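Local atomic coordinates of dTDP-4-dehydrorhamnose 3,5-epimerase (Sulfolobus tokodaii, PDB entry 2B9U), a protein that probably catalyses the epimerisation of dTDP-4-dehydro-6-deoxyglucose at C3' and C5', a step in making dTDP-L-rhamnose. Residues P17-D22 / E105-L110; T47-S52 / D125-Y130; V83-R88 / S148-P153. All coordinates share one frame; numbering follows the deposited sequence.

Contact 1 of 3, residues P17-D22 / E105-L110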
loop_
_atom_site.group_PDB
_atom_site.type_symbol
_atom_site.label_atom_id
_atom_site.label_comp_id
_atom_site.label_asym_id
_atom_site.label_seq_id
_atom_site.Cartn_x
_atom_site.Cartn_y
_atom_site.Cartn_z
ATOM N N PRO A 17 -7.214 11.234 4.480
ATOM C CA PRO A 17 -7.096 11.493 3.043
ATOM C C PRO A 17 -8.397 11.981 2.416
ATOM O O PRO A 17 -9.442 11.933 3.047
ATOM C CB PRO A 17 -6.681 10.121 2.477
ATOM C CG PRO A 17 -7.306 9.107 3.417
ATOM C CD PRO A 17 -7.521 9.817 4.768
ATOM N N LYS A 18 -8.342 12.435 1.173
ATOM C CA LYS A 18 -9.560 12.825 0.484
ATOM C C LYS A 18 -10.010 11.732 -0.457
ATOM O O LYS A 18 -9.241 11.284 -1.300
ATOM C CB LYS A 18 -9.367 14.130 -0.283
ATOM C CG LYS A 18 -9.754 15.349 0.527
ATOM C CD LYS A 18 -10.233 16.460 -0.421
ATOM C CE LYS A 18 -10.489 17.721 0.346
ATOM N NZ LYS A 18 -9.219 18.313 0.835
ATOM N N VAL A 19 -11.261 11.308 -0.288
ATOM C CA VAL A 19 -11.839 10.223 -1.052
ATOM C C VAL A 19 -12.816 10.815 -2.084
ATOM O O VAL A 19 -13.664 11.672 -1.755
ATOM C CB VAL A 19 -12.513 9.204 -0.099
ATOM C CG1 VAL A 19 -13.174 8.050 -0.853
ATOM C CG2 VAL A 19 -11.496 8.687 0.939
ATOM N N PHE A 20 -12.665 10.362 -3.325
ATOM C CA PHE A 20 -13.441 10.834 -4.454
ATOM C C PHE A 20 -14.245 9.670 -5.003
ATOM O O PHE A 20 -13.694 8.814 -5.719
ATOM C CB PHE A 20 -12.535 11.394 -5.558
ATOM C CG PHE A 20 -11.650 12.503 -5.101
ATOM C CD1 PHE A 20 -10.426 12.239 -4.505
ATOM C CD2 PHE A 20 -12.054 13.825 -5.239
ATOM C CE1 PHE A 20 -9.614 13.290 -4.054
ATOM C CE2 PHE A 20 -11.248 14.875 -4.794
ATOM C CZ PHE A 20 -10.029 14.612 -4.211
ATOM N N PRO A 21 -15.545 9.631 -4.652
ATOM C CA PRO A 21 -16.469 8.613 -5.110
ATOM C C PRO A 21 -17.140 9.039 -6.405
ATOM O O PRO A 21 -17.360 10.225 -6.602
ATOM C CB PRO A 21 -17.478 8.537 -3.960
ATOM C CG PRO A 21 -17.567 9.980 -3.477
ATOM C CD PRO A 21 -16.191 10.585 -3.718
ATOM N N ASP A 22 -17.407 8.079 -7.293
ATOM C CA ASP A 22 -18.200 8.314 -8.501
ATOM C C ASP A 22 -18.860 7.006 -8.879
ATOM O O ASP A 22 -18.836 6.069 -8.075
ATOM C CB ASP A 22 -17.394 8.940 -9.667
ATOM C CG ASP A 22 -16.213 8.064 -10.156
ATOM O OD1 ASP A 22 -16.121 6.847 -9.846
ATOM O OD2 ASP A 22 -15.364 8.616 -10.883
ATOM N N GLU A 105 -14.225 2.494 6.088
ATOM C CA GLU A 105 -15.241 3.564 6.029
ATOM C C GLU A 105 -14.583 4.929 6.076
ATOM O O GLU A 105 -14.971 5.827 5.336
ATOM C CB GLU A 105 -16.254 3.452 7.186
ATOM C CG GLU A 105 -17.027 4.762 7.466
ATOM C CD GLU A 105 -17.676 4.812 8.846
ATOM O OE1 GLU A 105 -18.648 4.065 9.072
ATOM O OE2 GLU A 105 -17.216 5.602 9.701
ATOM N N ASN A 106 -13.603 5.078 6.965
ATOM C CA ASN A 106 -12.887 6.344 7.116
ATOM C C ASN A 106 -11.626 6.492 6.243
ATOM O O ASN A 106 -11.275 7.607 5.841
ATOM C CB ASN A 106 -12.636 6.728 8.599
ATOM C CG ASN A 106 -11.729 5.742 9.390
ATOM O OD1 ASN A 106 -10.867 5.036 8.856
ATOM N ND2 ASN A 106 -11.904 5.759 10.713
ATOM N N HIS A 107 -10.989 5.362 5.926
ATOM C CA HIS A 107 -9.686 5.339 5.247
ATOM C C HIS A 107 -8.629 6.186 5.956
ATOM O O HIS A 107 -7.691 6.668 5.325
ATOM C CB HIS A 107 -9.800 5.754 3.768
ATOM C CG HIS A 107 -10.551 4.777 2.927
ATOM N ND1 HIS A 107 -10.034 3.548 2.571
ATOM C CD2 HIS A 107 -11.790 4.832 2.393
ATOM C CE1 HIS A 107 -10.923 2.890 1.850
ATOM N NE2 HIS A 107 -12.000 3.645 1.733
ATOM N N TYR A 108 -8.789 6.372 7.270
ATOM C CA TYR A 108 -7.774 7.069 8.082
ATOM C C TYR A 108 -6.534 6.209 8.312
ATOM O O TYR A 108 -6.580 4.955 8.255
ATOM C CB TYR A 108 -8.325 7.494 9.461
ATOM C CG TYR A 108 -9.462 8.513 9.470
ATOM C CD1 TYR A 108 -9.715 9.332 8.380
ATOM C CD2 TYR A 108 -10.254 8.668 10.601
ATOM C CE1 TYR A 108 -10.751 10.269 8.401
ATOM C CE2 TYR A 108 -11.285 9.604 10.638
ATOM C CZ TYR A 108 -11.527 10.400 9.538
ATOM O OH TYR A 108 -12.560 11.320 9.576
ATOM N N MET A 109 -5.437 6.906 8.594
ATOM C CA MET A 109 -4.126 6.307 8.790
ATOM C C MET A 109 -3.555 6.832 10.093
ATOM O O MET A 109 -3.869 7.940 10.498
ATOM C CB MET A 109 -3.182 6.713 7.651
ATOM C CG MET A 109 -3.418 5.993 6.323
ATOM S SD MET A 109 -2.605 6.862 4.970
ATOM C CE MET A 109 -3.834 8.130 4.621
ATOM N N LEU A 110 -2.710 6.032 10.725
ATOM C CA LEU A 110 -1.961 6.433 11.912
ATOM C C LEU A 110 -0.495 6.350 11.562
ATOM O O LEU A 110 -0.007 5.273 11.140
ATOM C CB LEU A 110 -2.185 5.436 13.043
ATOM C CG LEU A 110 -2.819 5.729 14.393
ATOM C CD1 LEU A 110 -2.041 4.930 15.424
ATOM C CD2 LEU A 110 -2.845 7.211 14.748
#

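Contact 2 of 3, residues T47-S52 / D125-Y130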
loop_
_atom_site.group_PDB
_atom_site.type_symbol
_atom_site.label_atom_id
_atom_site.label_comp_id
_atom_site.label_asym_id
_atom_site.label_seq_id
_atom_site.Cartn_x
_atom_site.Cartn_y
_atom_site.Cartn_z
ATOM N N THR A 47 6.916 -2.118 2.531
ATOM C CA THR A 47 5.461 -2.186 2.721
ATOM C C THR A 47 5.055 -3.630 3.005
ATOM O O THR A 47 5.434 -4.562 2.278
ATOM C CB THR A 47 4.709 -1.539 1.531
ATOM O OG1 THR A 47 5.074 -0.160 1.464
ATOM C CG2 THR A 47 3.178 -1.623 1.675
ATOM N N ASN A 48 4.332 -3.827 4.097
ATOM C CA ASN A 48 3.792 -5.146 4.439
ATOM C C ASN A 48 2.267 -5.159 4.337
ATOM O O ASN A 48 1.639 -4.098 4.309
ATOM C CB ASN A 48 4.200 -5.545 5.862
ATOM C CG ASN A 48 5.698 -5.830 6.003
ATOM O OD1 ASN A 48 6.395 -6.048 5.022
ATOM N ND2 ASN A 48 6.177 -5.862 7.235
ATOM N N MET A 49 1.693 -6.363 4.309
ATOM C CA MET A 49 0.248 -6.555 4.336
ATOM C C MET A 49 -0.128 -7.774 5.153
ATOM O O MET A 49 0.522 -8.816 5.081
ATOM C CB MET A 49 -0.330 -6.685 2.916
ATOM C CG MET A 49 -1.872 -6.771 2.879
ATOM S SD MET A 49 -2.583 -6.782 1.223
ATOM C CE MET A 49 -3.145 -8.467 1.103
ATOM N N SER A 50 -1.180 -7.629 5.954
ATOM C CA SER A 50 -1.749 -8.766 6.667
ATOM C C SER A 50 -3.236 -8.830 6.437
ATOM O O SER A 50 -3.888 -7.795 6.238
ATOM C CB SER A 50 -1.452 -8.705 8.166
ATOM O OG SER A 50 -2.083 -7.603 8.792
ATOM N N PHE A 51 -3.764 -10.053 6.446
ATOM C CA PHE A 51 -5.188 -10.267 6.533
ATOM C C PHE A 51 -5.469 -10.925 7.886
ATOM O O PHE A 51 -4.837 -11.907 8.251
ATOM C CB PHE A 51 -5.686 -11.149 5.391
ATOM C CG PHE A 51 -7.075 -11.679 5.613
ATOM C CD1 PHE A 51 -8.181 -10.810 5.587
ATOM C CD2 PHE A 51 -7.285 -13.028 5.873
ATOM C CE1 PHE A 51 -9.472 -11.290 5.811
ATOM C CE2 PHE A 51 -8.568 -13.509 6.093
ATOM C CZ PHE A 51 -9.666 -12.637 6.058
ATOM N N SER A 52 -6.407 -10.360 8.634
ATOM C CA SER A 52 -6.687 -10.816 9.973
ATOM C C SER A 52 -8.174 -11.093 10.098
ATOM O O SER A 52 -8.995 -10.233 9.801
ATOM C CB SER A 52 -6.232 -9.767 11.001
ATOM O OG SER A 52 -4.863 -9.416 10.782
ATOM N N ASP A 125 -13.097 -8.989 9.846
ATOM C CA ASP A 125 -12.069 -9.500 8.931
ATOM C C ASP A 125 -11.475 -8.287 8.248
ATOM O O ASP A 125 -12.220 -7.505 7.647
ATOM C CB ASP A 125 -12.689 -10.416 7.868
ATOM C CG ASP A 125 -12.950 -11.833 8.370
ATOM O OD1 ASP A 125 -12.859 -12.090 9.588
ATOM O OD2 ASP A 125 -13.249 -12.700 7.517
ATOM N N SER A 126 -10.156 -8.119 8.360
ATOM C CA SER A 126 -9.476 -6.881 7.942
ATOM C C SER A 126 -8.165 -7.075 7.179
ATOM O O SER A 126 -7.353 -7.949 7.517
ATOM C CB SER A 126 -9.146 -6.007 9.159
ATOM O OG SER A 126 -10.309 -5.618 9.842
ATOM N N ILE A 127 -7.974 -6.220 6.182
ATOM C CA ILE A 127 -6.696 -6.060 5.501
ATOM C C ILE A 127 -6.022 -4.805 6.009
ATOM O O ILE A 127 -6.557 -3.675 5.891
ATOM C CB ILE A 127 -6.857 -5.969 3.966
ATOM C CG1 ILE A 127 -7.461 -7.267 3.414
ATOM C CG2 ILE A 127 -5.509 -5.694 3.292
ATOM C CD1 ILE A 127 -8.154 -7.084 2.083
ATOM N N VAL A 128 -4.838 -5.013 6.562
ATOM C CA VAL A 128 -4.016 -3.935 7.052
ATOM C C VAL A 128 -2.782 -3.844 6.161
ATOM O O VAL A 128 -2.172 -4.870 5.819
ATOM C CB VAL A 128 -3.657 -4.172 8.555
ATOM C CG1 VAL A 128 -2.710 -3.120 9.104
ATOM C CG2 VAL A 128 -4.926 -4.211 9.376
ATOM N N ILE A 129 -2.459 -2.617 5.768
ATOM C CA ILE A 129 -1.226 -2.270 5.065
ATOM C C ILE A 129 -0.333 -1.509 6.027
ATOM O O ILE A 129 -0.782 -0.593 6.729
ATOM C CB ILE A 129 -1.499 -1.378 3.818
ATOM C CG1 ILE A 129 -2.579 -2.006 2.935
ATOM C CG2 ILE A 129 -0.194 -1.081 3.036
ATOM C CD1 ILE A 129 -2.118 -2.903 1.842
ATOM N N TYR A 130 0.937 -1.899 6.068
ATOM C CA TYR A 130 1.915 -1.200 6.903
ATOM C C TYR A 130 2.940 -0.515 5.999
ATOM O O TYR A 130 3.693 -1.203 5.294
ATOM C CB TYR A 130 2.653 -2.195 7.819
ATOM C CG TYR A 130 1.845 -3.291 8.504
ATOM C CD1 TYR A 130 1.234 -4.318 7.777
ATOM C CD2 TYR A 130 1.752 -3.336 9.899
ATOM C CE1 TYR A 130 0.530 -5.347 8.423
ATOM C CE2 TYR A 130 1.054 -4.362 10.557
ATOM C CZ TYR A 130 0.443 -5.357 9.809
ATOM O OH TYR A 130 -0.239 -6.369 10.450
HETATM O O HOH W 1 -4.770 -7.624 9.077
#

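Contact 3 of 3, residues V83-R88 / S148-P153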
loop_
_atom_site.group_PDB
_atom_site.type_symbol
_atom_site.label_atom_id
_atom_site.label_comp_id
_atom_site.label_asym_id
_atom_site.label_seq_id
_atom_site.Cartn_x
_atom_site.Cartn_y
_atom_site.Cartn_z
ATOM N N VAL A 83 -3.387 0.417 18.099
ATOM C CA VAL A 83 -2.794 0.935 19.333
ATOM C C VAL A 83 -1.288 1.163 19.161
ATOM O O VAL A 83 -0.608 0.376 18.488
ATOM C CB VAL A 83 -3.029 -0.033 20.531
ATOM C CG1 VAL A 83 -2.472 0.546 21.813
ATOM C CG2 VAL A 83 -4.511 -0.355 20.694
ATOM N N ALA A 84 -0.786 2.255 19.746
ATOM C CA ALA A 84 0.649 2.550 19.821
ATOM C C ALA A 84 1.007 2.830 21.267
ATOM O O ALA A 84 0.360 3.653 21.895
ATOM C CB ALA A 84 0.968 3.756 18.988
ATOM N N VAL A 85 2.051 2.184 21.777
ATOM C CA VAL A 85 2.429 2.296 23.188
ATOM C C VAL A 85 3.841 2.864 23.309
ATOM O O VAL A 85 4.777 2.305 22.724
ATOM C CB VAL A 85 2.368 0.911 23.906
ATOM C CG1 VAL A 85 2.755 1.048 25.380
ATOM C CG2 VAL A 85 0.967 0.289 23.787
ATOM N N ASP A 86 3.992 3.974 24.041
ATOM C CA ASP A 86 5.325 4.555 24.280
ATOM C C ASP A 86 6.146 3.605 25.108
ATOM O O ASP A 86 5.816 3.357 26.274
ATOM C CB ASP A 86 5.240 5.911 24.987
ATOM C CG ASP A 86 6.570 6.683 24.973
ATOM O OD1 ASP A 86 7.639 6.108 24.683
ATOM O OD2 ASP A 86 6.540 7.898 25.246
ATOM N N VAL A 87 7.197 3.055 24.502
ATOM C CA VAL A 87 8.097 2.131 25.192
ATOM C C VAL A 87 9.528 2.693 25.299
ATOM O O VAL A 87 10.503 1.939 25.401
ATOM C CB VAL A 87 8.102 0.698 24.554
ATOM C CG1 VAL A 87 6.713 0.061 24.617
ATOM C CG2 VAL A 87 8.667 0.710 23.117
ATOM N N ARG A 88 9.637 4.019 25.261
ATOM C CA ARG A 88 10.898 4.715 25.551
ATOM C C ARG A 88 10.965 5.010 27.050
ATOM O O ARG A 88 10.208 5.832 27.566
ATOM C CB ARG A 88 10.988 6.023 24.756
ATOM C CG ARG A 88 10.851 5.867 23.256
ATOM C CD ARG A 88 10.569 7.191 22.574
ATOM N NE ARG A 88 9.246 7.717 22.898
ATOM C CZ ARG A 88 8.718 8.806 22.350
ATOM N NH1 ARG A 88 9.403 9.494 21.445
ATOM N NH2 ARG A 88 7.501 9.207 22.694
ATOM N N SER A 148 -1.765 -8.115 26.378
ATOM C CA SER A 148 -2.572 -8.020 27.606
ATOM C C SER A 148 -2.430 -6.675 28.317
ATOM O O SER A 148 -3.152 -6.388 29.275
ATOM C CB SER A 148 -2.208 -9.135 28.583
ATOM O OG SER A 148 -0.867 -9.026 29.041
ATOM N N TYR A 149 -1.477 -5.870 27.856
ATOM C CA TYR A 149 -1.299 -4.509 28.345
ATOM C C TYR A 149 -2.532 -3.667 28.055
ATOM O O TYR A 149 -2.805 -2.691 28.742
ATOM C CB TYR A 149 -0.071 -3.884 27.699
ATOM C CG TYR A 149 0.337 -2.584 28.333
ATOM C CD1 TYR A 149 0.942 -2.558 29.596
ATOM C CD2 TYR A 149 0.120 -1.372 27.673
ATOM C CE1 TYR A 149 1.307 -1.363 30.180
ATOM C CE2 TYR A 149 0.491 -0.175 28.247
ATOM C CZ TYR A 149 1.083 -0.177 29.496
ATOM O OH TYR A 149 1.455 1.012 30.051
ATOM N N ILE A 150 -3.288 -4.094 27.045
ATOM C CA ILE A 150 -4.400 -3.355 26.494
ATOM C C ILE A 150 -5.674 -4.125 26.747
ATOM O O ILE A 150 -5.680 -5.360 26.741
ATOM C CB ILE A 150 -4.196 -3.146 24.953
ATOM C CG1 ILE A 150 -2.942 -2.288 24.673
ATOM C CG2 ILE A 150 -5.439 -2.569 24.284
ATOM C CD1 ILE A 150 -3.010 -0.833 25.190
ATOM N N ASP A 151 -6.761 -3.389 26.957
ATOM C CA ASP A 151 -8.082 -3.973 27.100
ATOM C C ASP A 151 -8.742 -3.934 25.717
ATOM O O ASP A 151 -9.108 -2.877 25.220
ATOM C CB ASP A 151 -8.868 -3.173 28.161
ATOM C CG ASP A 151 -10.230 -3.769 28.479
ATOM O OD1 ASP A 151 -10.475 -4.957 28.197
ATOM O OD2 ASP A 151 -11.069 -3.033 29.026
ATOM N N TRP A 152 -8.830 -5.101 25.084
ATOM C CA TRP A 152 -9.344 -5.266 23.726
ATOM C C TRP A 152 -10.837 -5.574 23.785
ATOM O O TRP A 152 -11.276 -6.256 24.711
ATOM C CB TRP A 152 -8.610 -6.421 23.034
ATOM C CG TRP A 152 -7.101 -6.219 22.921
ATOM C CD1 TRP A 152 -6.129 -6.854 23.644
ATOM C CD2 TRP A 152 -6.419 -5.321 22.041
ATOM N NE1 TRP A 152 -4.889 -6.405 23.274
ATOM C CE2 TRP A 152 -5.032 -5.470 22.283
ATOM C CE3 TRP A 152 -6.843 -4.409 21.064
ATOM C CZ2 TRP A 152 -4.065 -4.742 21.582
ATOM C CZ3 TRP A 152 -5.879 -3.685 20.369
ATOM C CH2 TRP A 152 -4.506 -3.852 20.637
ATOM N N PRO A 153 -11.622 -5.077 22.804
ATOM C CA PRO A 153 -13.090 -5.257 22.876
ATOM C C PRO A 153 -13.636 -6.657 22.547
ATOM O O PRO A 153 -14.683 -7.045 23.076
ATOM C CB PRO A 153 -13.629 -4.208 21.891
ATOM C CG PRO A 153 -12.514 -3.984 20.925
ATOM C CD PRO A 153 -11.209 -4.299 21.623
#

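Contact 1 of 3, residues P17-D22 / E105-L110
Pro17 lays its pyrrolidine ring against the backbone of His107 and the tip of Met109, and these touches make up most of the contact. Its CG lies 3.1 Å from His107 O, and CD is almost as near to the same oxygen. No hydrogen bond crosses between the two segments; a rigid proline ring, with CG and CD set side by side, suits a place where both carbons lie against one carbonyl oxygen. On the Met109 side the chain bends at its last torsion (chi3 -82°), which brings CE to 3.8 Å from Pro17 CG. A flexible, unbranched methionine can fit its terminal methyl to a rigid ring in this way. CD of the proline also faces the edge of the Tyr108 ring, 4.3 Å from Tyr108 CD1. Two residues further along, Val19 sends CG2 toward the imidazole, 4.1 Å from His107 CD2, the two side chains crossing at about a right angle.

The segment 105-110 is shaped by Asn106. Tyr108 N donates to Asn106 OD1 over 2.9 Å, closing an Asx turn, with the donor well above the plane of the amide. Asn106 CB lies over the centre of one face of the Tyr108 ring, and Asn106 ND2 is tied to Glu101 O. His107 meets the ring of Phe26. Beyond the turn, Met109 pairs through its backbone with Ile15, so the contact sits where strand 109-112 joins strand 12-22 in an antiparallel sheet of the cupin-type jelly roll.

Contact 2 of 3, residues T47-S52 / D125-Y130
The Tyr130 ring presents an edge to Asn48 and Ser50. With CG beside the backbone N (chi1 -42°), CB and CG pass CB of Asn48; CD1 is 3.5 Å from Asn48 O, which lies in the plane of the ring at its edge. CE1 and CZ come up to Ser50 OG, and the phenol ends in a hydrogen bond of 2.8 Å between Tyr130 OH and Ser50 OG. A tyrosine suits the place, being long enough to span two residues and polar at its tip. Val128 CG1 rests on one ring face, offset toward the rim. Ser50 OG also bonds a water, 2.7 Å away, which meets Ser52 OG and donates to Ser126 O, while Arg58 binds Ser52 OG.

Beneath these side chains the strands run antiparallel, 165° between their directions, joined by six backbone hydrogen bonds, among them Ser50 N to Val128 O at 2.9 Å. On the other face Met49 SD packs 3.7 Å from Ile127 CG2.

Phe120 of strand 116-122 covers Ser50, Val128 and Tyr130, bringing the second sheet against their face. Strand 126-133 also pairs with strand 70-75, and residues 47-51 pair antiparallel with a strand of the second subunit, carrying the sheet across the dimer interface.

Contact 3 of 3, residues V83-R88 / S148-P153
The strand residues Val83 and Val85 face a segment that leaves a short 3-10 turn, with CA atoms 8.5 Å apart at Val83 and Ile150, too far for backbone pairing. Val83 divides its branches: CG1, anti to the backbone N (chi1 -177°), lies 3.7 Å from Ile150 CD1, the two side chains running past one another antiparallel, whereas CG2 meets the indole tip to tip, 3.5 Å from Trp152 CH2. A beta-branched valine suits this place, its two methyls serving two partners. An alanine here would probably leave a gap beside Ile150 CD1 and Trp152 CH2, where the two methyls had been, with the indole less firmly held at its six-membered end. Ile150 CG2 rests over the centre of one indole face, and Trp152 NE1 is bonded to Tyr147 O. Val85 CG1 meets Tyr149 CE2 at 3.9 Å, while the phenol OH is hydrogen-bonded to Gly95 O.

Within 83-88, Asp86 holds Arg88 side-on and also accepts from Arg88 N in an Asx turn. No hydrogen bond or charge pair joins the two segments: their attachment is apolar, and the polar groups of Tyr149, Trp152 and Asp86 find their partners outside it or within one segment.

How the contacts relate
The three contacts have interleaved segments along the chain, as befits the crossing connections of a jelly roll. Contacts 1 and 2 reach the same antiparallel sheet, their centres about 17 Å apart, and the dimer joins them again: His107 of contact 1 packs on Met49 of the second subunit, a residue of contact 2 there. Contact 3 joins the other sheet, through strand 79-86, to a loop, its centre 19 Å from that of contact 2 and 26 Å from that of contact 1, across the chain's centre. Contact 2 alone comes near the predicted substrate site: the side chain of Asn48 is about 6 Å from that of Tyr137, thought to stack on the thymidine ring.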